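Zinc-finger (Saccharomonospora viridis, PDB 3RMQ) is of unknown function but binds a zinc ion, in keeping with its membership of a zinc-finger family. Local coordinates at residues Tyr7-Val18 against Cys62-Leu70. The protein carries 1 engineered substitution. Sequence-based numbering, arbitrary orientation.
Sequences YLWQQADGKRHV and CTIALAKAL. With ZN (zinc ion), chain B.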
ATOM      1  N   TYR A   7      -1.384 -12.013   3.150  1.00 15.04           N
ATOM      2  CA  TYR A   7      -1.422 -10.548   3.246  1.00 13.16           C
ATOM      3  C   TYR A   7      -2.789 -10.092   3.734  1.00 15.77           C
ATOM      4  O   TYR A   7      -3.816 -10.562   3.247  1.00 15.45           O
ATOM      5  CB  TYR A   7      -1.217  -9.910   1.866  1.00 15.84           C
ATOM      6  CG  TYR A   7       0.124 -10.264   1.255  1.00 17.86           C
ATOM      7  CD1 TYR A   7       1.297  -9.709   1.762  1.00 18.62           C
ATOM      8  CD2 TYR A   7       0.217 -11.218   0.241  1.00 18.31           C
ATOM      9  CE1 TYR A   7       2.529 -10.033   1.216  1.00 16.34           C
ATOM     10  CE2 TYR A   7       1.451 -11.560  -0.299  1.00 16.93           C
ATOM     11  CZ  TYR A   7       2.593 -10.971   0.212  1.00 21.54           C
ATOM     12  OH  TYR A   7       3.837 -11.287  -0.291  1.00 23.14           O
ATOM     13  N   LEU A   8      -2.793  -9.105   4.608  1.00 11.71           N
ATOM     14  CA  LEU A   8      -4.072  -8.563   5.129  1.00 13.00           C
ATOM     15  C   LEU A   8      -3.973  -7.044   5.152  1.00 15.90           C
ATOM     16  O   LEU A   8      -2.860  -6.484   5.143  1.00 15.05           O
ATOM     17  CB  LEU A   8      -4.356  -9.066   6.547  1.00 14.50           C
ATOM     18  CG  LEU A   8      -4.715 -10.574   6.689  1.00 15.81           C
ATOM     19  CD1 LEU A   8      -4.825 -10.917   8.118  1.00 19.35           C
ATOM     20  CD2 LEU A   8      -6.080 -10.883   5.935  1.00 16.15           C
ATOM     21  N   TRP A   9      -5.126  -6.388   5.220  1.00 13.30           N
ATOM     22  CA  TRP A   9      -5.190  -4.939   5.292  1.00 14.30           C
ATOM     23  C   TRP A   9      -5.200  -4.478   6.742  1.00 15.51           C
ATOM     24  O   TRP A   9      -5.750  -5.188   7.615  1.00 12.50           O
ATOM     25  CB  TRP A   9      -6.480  -4.436   4.563  1.00 13.78           C
ATOM     26  CG  TRP A   9      -6.424  -4.712   3.091  1.00 16.72           C
ATOM     27  CD1 TRP A   9      -6.776  -5.886   2.440  1.00 17.62           C
ATOM     28  CD2 TRP A   9      -5.961  -3.805   2.068  1.00 16.89           C
ATOM     29  NE1 TRP A   9      -6.545  -5.736   1.070  1.00 15.74           N
ATOM     30  CE2 TRP A   9      -6.079  -4.473   0.823  1.00 16.85           C
ATOM     31  CE3 TRP A   9      -5.470  -2.479   2.090  1.00 15.70           C
ATOM     32  CZ2 TRP A   9      -5.692  -3.868  -0.411  1.00 18.82           C
ATOM     33  CZ3 TRP A   9      -5.098  -1.861   0.838  1.00 17.06           C
ATOM     34  CH2 TRP A   9      -5.217  -2.567  -0.368  1.00 19.48           C
ATOM     35  N   GLN A  10      -4.641  -3.287   6.989  1.00 12.15           N
ATOM     36  CA  GLN A  10      -4.742  -2.661   8.304  1.00 12.00           C
ATOM     37  C   GLN A  10      -4.629  -1.147   8.167  1.00 16.05           C
ATOM     38  O   GLN A  10      -3.665  -0.655   7.562  1.00 15.26           O
ATOM     39  CB  GLN A  10      -3.620  -3.187   9.233  1.00 13.56           C
ATOM     40  CG  GLN A  10      -3.512  -2.439  10.585  1.00 18.54           C
ATOM     41  CD  GLN A  10      -4.779  -2.582  11.419  1.00 19.90           C
ATOM     42  OE1 GLN A  10      -5.234  -3.702  11.651  1.00 16.76           O
ATOM     43  NE2 GLN A  10      -5.372  -1.450  11.846  1.00 16.34           N
ATOM     44  N   GLN A  11      -5.603  -0.425   8.707  1.00 13.77           N
ATOM     45  CA  GLN A  11      -5.567   1.055   8.632  1.00 14.27           C
ATOM     46  C   GLN A  11      -4.569   1.557   9.673  1.00 16.57           C
ATOM     47  O   GLN A  11      -4.554   1.083  10.843  1.00 14.02           O
ATOM     48  CB  GLN A  11      -6.931   1.657   8.933  1.00 14.47           C
ATOM     49  CG  GLN A  11      -6.922   3.220   8.811  1.00 13.89           C
ATOM     50  CD  GLN A  11      -8.293   3.789   8.935  1.00 14.23           C
ATOM     51  OE1 GLN A  11      -9.075   3.769   7.969  1.00 14.33           O
ATOM     52  NE2 GLN A  11      -8.640   4.260  10.136  1.00 15.08           N
ATOM     53  N   ALA A  12      -3.722   2.511   9.275  1.00 15.38           N
ATOM     54  CA  ALA A  12      -2.799   3.131  10.225  1.00 14.34           C
ATOM     55  C   ALA A  12      -2.172   4.348   9.589  1.00 18.74           C
ATOM     56  O   ALA A  12      -1.907   4.369   8.387  1.00 16.35           O
ATOM     57  CB  ALA A  12      -1.688   2.122  10.633  1.00 14.34           C
ATOM     58  N   ASP A  13      -2.003   5.380  10.403  1.00 15.92           N
ATOM     59  CA  ASP A  13      -1.350   6.597   9.959  1.00 19.31           C
ATOM     60  C   ASP A  13      -1.990   7.166   8.718  1.00 18.03           C
ATOM     61  O   ASP A  13      -1.296   7.647   7.806  1.00 17.53           O
ATOM     62  CB  ASP A  13       0.130   6.363   9.684  1.00 28.38           C
ATOM     63  CG  ASP A  13       0.916   7.685   9.710  1.00 42.72           C
ATOM     64  OD1 ASP A  13       0.409   8.678  10.306  1.00 39.22           O
ATOM     65  OD2 ASP A  13       2.019   7.740   9.133  1.00 48.70           O
ATOM     66  N   GLY A  14      -3.316   7.145   8.684  1.00 14.88           N
ATOM     67  CA  GLY A  14      -4.047   7.824   7.645  1.00 17.47           C
ATOM     68  C   GLY A  14      -4.267   7.067   6.335  1.00 20.01           C
ATOM     69  O   GLY A  14      -4.842   7.652   5.426  1.00 17.60           O
ATOM     70  N   LYS A  15      -3.820   5.818   6.210  1.00 14.22           N
ATOM     71  CA  LYS A  15      -4.152   5.056   5.006  1.00 12.15           C
ATOM     72  C   LYS A  15      -4.471   3.636   5.361  1.00 13.44           C
ATOM     73  O   LYS A  15      -4.102   3.160   6.427  1.00 13.02           O
ATOM     74  CB  LYS A  15      -2.954   5.005   4.037  1.00 14.33           C
ATOM     75  CG  LYS A  15      -2.270   6.379   3.716  1.00 20.91           C
ATOM     76  CD  LYS A  15      -1.033   6.118   2.826  1.00 28.21           C
ATOM     77  CE  LYS A  15      -0.140   7.352   2.646  1.00 36.65           C
ATOM     78  NZ  LYS A  15       1.005   7.342   3.612  1.00 39.23           N
ATOM     79  N   ARG A  16      -5.090   2.917   4.434  1.00 15.16           N
ATOM     80  CA  ARG A  16      -5.305   1.505   4.652  1.00 14.68           C
ATOM     81  C   ARG A  16      -4.119   0.755   4.012  1.00 12.74           C
ATOM     82  O   ARG A  16      -4.006   0.730   2.784  1.00 13.38           O
ATOM     83  CB  ARG A  16      -6.643   1.050   4.045  1.00 10.31           C
ATOM     84  CG  ARG A  16      -7.086  -0.245   4.703  1.00 12.99           C
ATOM     85  CD  ARG A  16      -8.329  -0.862   4.069  1.00 15.14           C
ATOM     86  NE  ARG A  16      -9.496  -0.012   4.293  1.00 16.96           N
ATOM     87  CZ  ARG A  16     -10.755  -0.329   3.952  1.00 22.14           C
ATOM     88  NH1 ARG A  16     -11.010  -1.490   3.331  1.00 20.33           N
ATOM     89  NH2 ARG A  16     -11.761   0.517   4.235  1.00 16.93           N
ATOM     90  N   HIS A  17      -3.193   0.247   4.845  1.00 12.94           N
ATOM     91  CA  HIS A  17      -1.972  -0.383   4.333  1.00 15.64           C
ATOM     92  C   HIS A  17      -2.190  -1.874   4.246  1.00 14.42           C
ATOM     93  O   HIS A  17      -3.242  -2.369   4.692  1.00 15.62           O
ATOM     94  CB  HIS A  17      -0.773  -0.104   5.260  1.00 14.30           C
ATOM     95  CG  HIS A  17      -0.364   1.336   5.301  1.00 15.13           C
ATOM     96  ND1 HIS A  17       0.436   1.925   4.336  1.00 13.26           N
ATOM     97  CD2 HIS A  17      -0.654   2.310   6.200  1.00 15.60           C
ATOM     98  CE1 HIS A  17       0.660   3.187   4.671  1.00 15.63           C
ATOM     99  NE2 HIS A  17      -0.009   3.448   5.791  1.00 16.26           N
ATOM    100  N   VAL A  18      -1.198  -2.580   3.701  1.00 12.38           N
ATOM    101  CA  VAL A  18      -1.233  -4.041   3.595  1.00 13.86           C
ATOM    102  C   VAL A  18      -0.042  -4.484   4.389  1.00 16.17           C
ATOM    103  O   VAL A  18       1.030  -3.806   4.354  1.00 15.54           O
ATOM    104  CB  VAL A  18      -1.112  -4.543   2.134  1.00 16.17           C
ATOM    105  CG1 VAL A  18      -0.979  -6.064   2.093  1.00 14.33           C
ATOM    106  CG2 VAL A  18      -2.344  -4.107   1.342  1.00 12.05           C
ATOM    107  N   CYS A  62       1.021   0.196  -1.198  1.00 18.27           N
ATOM    108  CA  CYS A  62       0.672  -1.140  -0.708  1.00 16.46           C
ATOM    109  C   CYS A  62      -0.270  -1.879  -1.680  1.00 16.65           C
ATOM    110  O   CYS A  62      -0.143  -3.096  -1.858  1.00 14.29           O
ATOM    111  CB  CYS A  62      -0.033  -1.057   0.664  1.00 13.42           C
ATOM    112  SG  CYS A  62       1.072  -0.874   2.043  1.00 15.11           S
ATOM    113  N   THR A  63      -1.238  -1.174  -2.250  1.00 15.94           N
ATOM    114  CA  THR A  63      -2.231  -1.820  -3.140  1.00 14.17           C
ATOM    115  C   THR A  63      -1.526  -2.403  -4.377  1.00 18.52           C
ATOM    116  O   THR A  63      -1.773  -3.534  -4.767  1.00 18.25           O
ATOM    117  CB  THR A  63      -3.338  -0.805  -3.599  1.00 20.42           C
ATOM    118  OG1 THR A  63      -4.030  -0.256  -2.453  1.00 18.62           O
ATOM    119  CG2 THR A  63      -4.394  -1.511  -4.542  1.00 20.80           C
ATOM    120  N   ILE A  64      -0.642  -1.602  -4.995  1.00 13.51           N
ATOM    121  CA  ILE A  64       0.106  -2.027  -6.176  1.00 17.32           C
ATOM    122  C   ILE A  64       1.122  -3.113  -5.767  1.00 19.70           C
ATOM    123  O   ILE A  64       1.286  -4.102  -6.477  1.00 19.19           O
ATOM    124  CB  ILE A  64       0.857  -0.838  -6.830  1.00 23.95           C
ATOM    125  CG1 ILE A  64      -0.131   0.201  -7.386  1.00 30.39           C
ATOM    126  CG2 ILE A  64       1.849  -1.319  -7.921  1.00 22.97           C
ATOM    127  CD1 ILE A  64      -1.224  -0.373  -8.163  1.00 33.75           C
ATOM    128  N   ALA A  65       1.816  -2.924  -4.637  1.00 19.29           N
ATOM    129  CA  ALA A  65       2.774  -3.951  -4.151  1.00 21.16           C
ATOM    130  C   ALA A  65       2.080  -5.309  -3.957  1.00 20.53           C
ATOM    131  O   ALA A  65       2.613  -6.351  -4.335  1.00 20.15           O
ATOM    132  CB  ALA A  65       3.443  -3.512  -2.893  1.00 20.68           C
ATOM    133  N   LEU A  66       0.878  -5.292  -3.374  1.00 17.44           N
ATOM    134  CA  LEU A  66       0.082  -6.520  -3.185  1.00 18.97           C
ATOM    135  C   LEU A  66      -0.283  -7.171  -4.530  1.00 23.18           C
ATOM    136  O   LEU A  66      -0.062  -8.394  -4.739  1.00 23.31           O
ATOM    137  CB  LEU A  66      -1.195  -6.189  -2.394  1.00 16.78           C
ATOM    138  CG  LEU A  66      -2.121  -7.386  -2.136  1.00 17.41           C
ATOM    139  CD1 LEU A  66      -1.367  -8.559  -1.457  1.00 15.43           C
ATOM    140  CD2 LEU A  66      -3.339  -6.960  -1.266  1.00 17.30           C
ATOM    141  N   ALA A  67      -0.822  -6.386  -5.475  1.00 19.26           N
ATOM    142  CA  ALA A  67      -1.097  -6.956  -6.809  1.00 22.44           C
ATOM    143  C   ALA A  67       0.152  -7.609  -7.402  1.00 22.81           C
ATOM    144  O   ALA A  67       0.107  -8.689  -7.965  1.00 26.82           O
ATOM    145  CB  ALA A  67      -1.607  -5.876  -7.770  1.00 23.58           C
ATOM    146  N   LYS A  68       1.279  -6.927  -7.298  1.00 19.72           N
ATOM    147  CA  LYS A  68       2.510  -7.458  -7.868  1.00 22.12           C
ATOM    148  C   LYS A  68       2.897  -8.779  -7.166  1.00 28.40           C
ATOM    149  O   LYS A  68       3.238  -9.775  -7.850  1.00 28.61           O
ATOM    150  CB  LYS A  68       3.631  -6.433  -7.742  1.00 26.21           C
ATOM    151  CG  LYS A  68       4.969  -6.890  -8.356  1.00 33.81           C
ATOM    152  CD  LYS A  68       4.934  -6.915  -9.868  1.00 42.79           C
ATOM    153  CE  LYS A  68       6.289  -7.415 -10.397  1.00 56.36           C
ATOM    154  NZ  LYS A  68       6.374  -7.420 -11.871  1.00 65.71           N
ATOM    155  N   ALA A  69       2.824  -8.776  -5.818  1.00 25.75           N
ATOM    156  CA  ALA A  69       3.192  -9.927  -5.005  1.00 27.18           C
ATOM    157  C   ALA A  69       2.312 -11.088  -5.376  1.00 32.49           C
ATOM    158  O   ALA A  69       2.738 -12.234  -5.281  1.00 32.16           O
ATOM    159  CB  ALA A  69       3.014  -9.633  -3.507  1.00 22.33           C
ATOM    160  N   LEU A  70       1.072 -10.794  -5.765  1.00 24.09           N
ATOM    161  CA  LEU A  70       0.116 -11.856  -6.083  1.00 29.15           C
ATOM    162  C   LEU A  70       0.269 -12.343  -7.523  1.00 36.32           C
ATOM    163  O   LEU A  70      -0.421 -13.265  -7.944  1.00 39.64           O
ATOM    164  CB  LEU A  70      -1.314 -11.390  -5.840  1.00 26.11           C
ATOM    165  CG  LEU A  70      -1.641 -11.160  -4.358  1.00 27.91           C
ATOM    166  CD1 LEU A  70      -3.068 -10.704  -4.200  1.00 26.00           C
ATOM    167  CD2 LEU A  70      -1.448 -12.440  -3.550  1.00 26.65           C
TER
HETATM  168 ZN    ZN B 114       1.322   1.322   2.562  1.00 17.46          ZN
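H17 and C62 meet at the zinc ion, a worked example of how one metal fastens a β-hairpin to a helix. The hairpin, strands 7-12 and 15-20 joined by a type I' turn, lies against helix 60-69; the axis of helix segment 62-69 runs 24° from that of strand segment 15-18. H17 binds zinc through ND1 at 2.1 Å, while C62 SG reaches the same ion at 2.3 Å and sits near the plane of the imidazole, at its edge. C36 and C59 complete the site of three cysteines and one histidine.

C62 can be followed outward from its CB, which packs against V18 CG2 at 3.9 Å. Beyond it SG takes the metal bond and also accepts a nearly straight hydrogen bond (164°) from the backbone N of V18, 3.3 Å away. The sulfur is therefore gripped from the strand as well as by the ion.

One turn on, L66 holds CG anti to its backbone N, and from there the turn about CB-CG (chi2 54°) sets its two methyls toward different partners. CD1 lies 3.5 Å from Y7 CD2, and CD2 lies 4.0 Å from both W9 CZ2 and V18 CG2. That valine methyl also lies over one face of the indole, offset toward the rim. T63 OG1 approaches the indole at its edge, 3.3 Å from W9 CH2, but is hydrogen-bonded to the C59 carbonyl. Farther along, A69 CB touches the Y7 phenol near OH.

Metal bonds and an apolar seam thus join hairpin and helix, and the N-H donated to C62 SG would be expected to ease the negative charge of a zinc-bound thiolate.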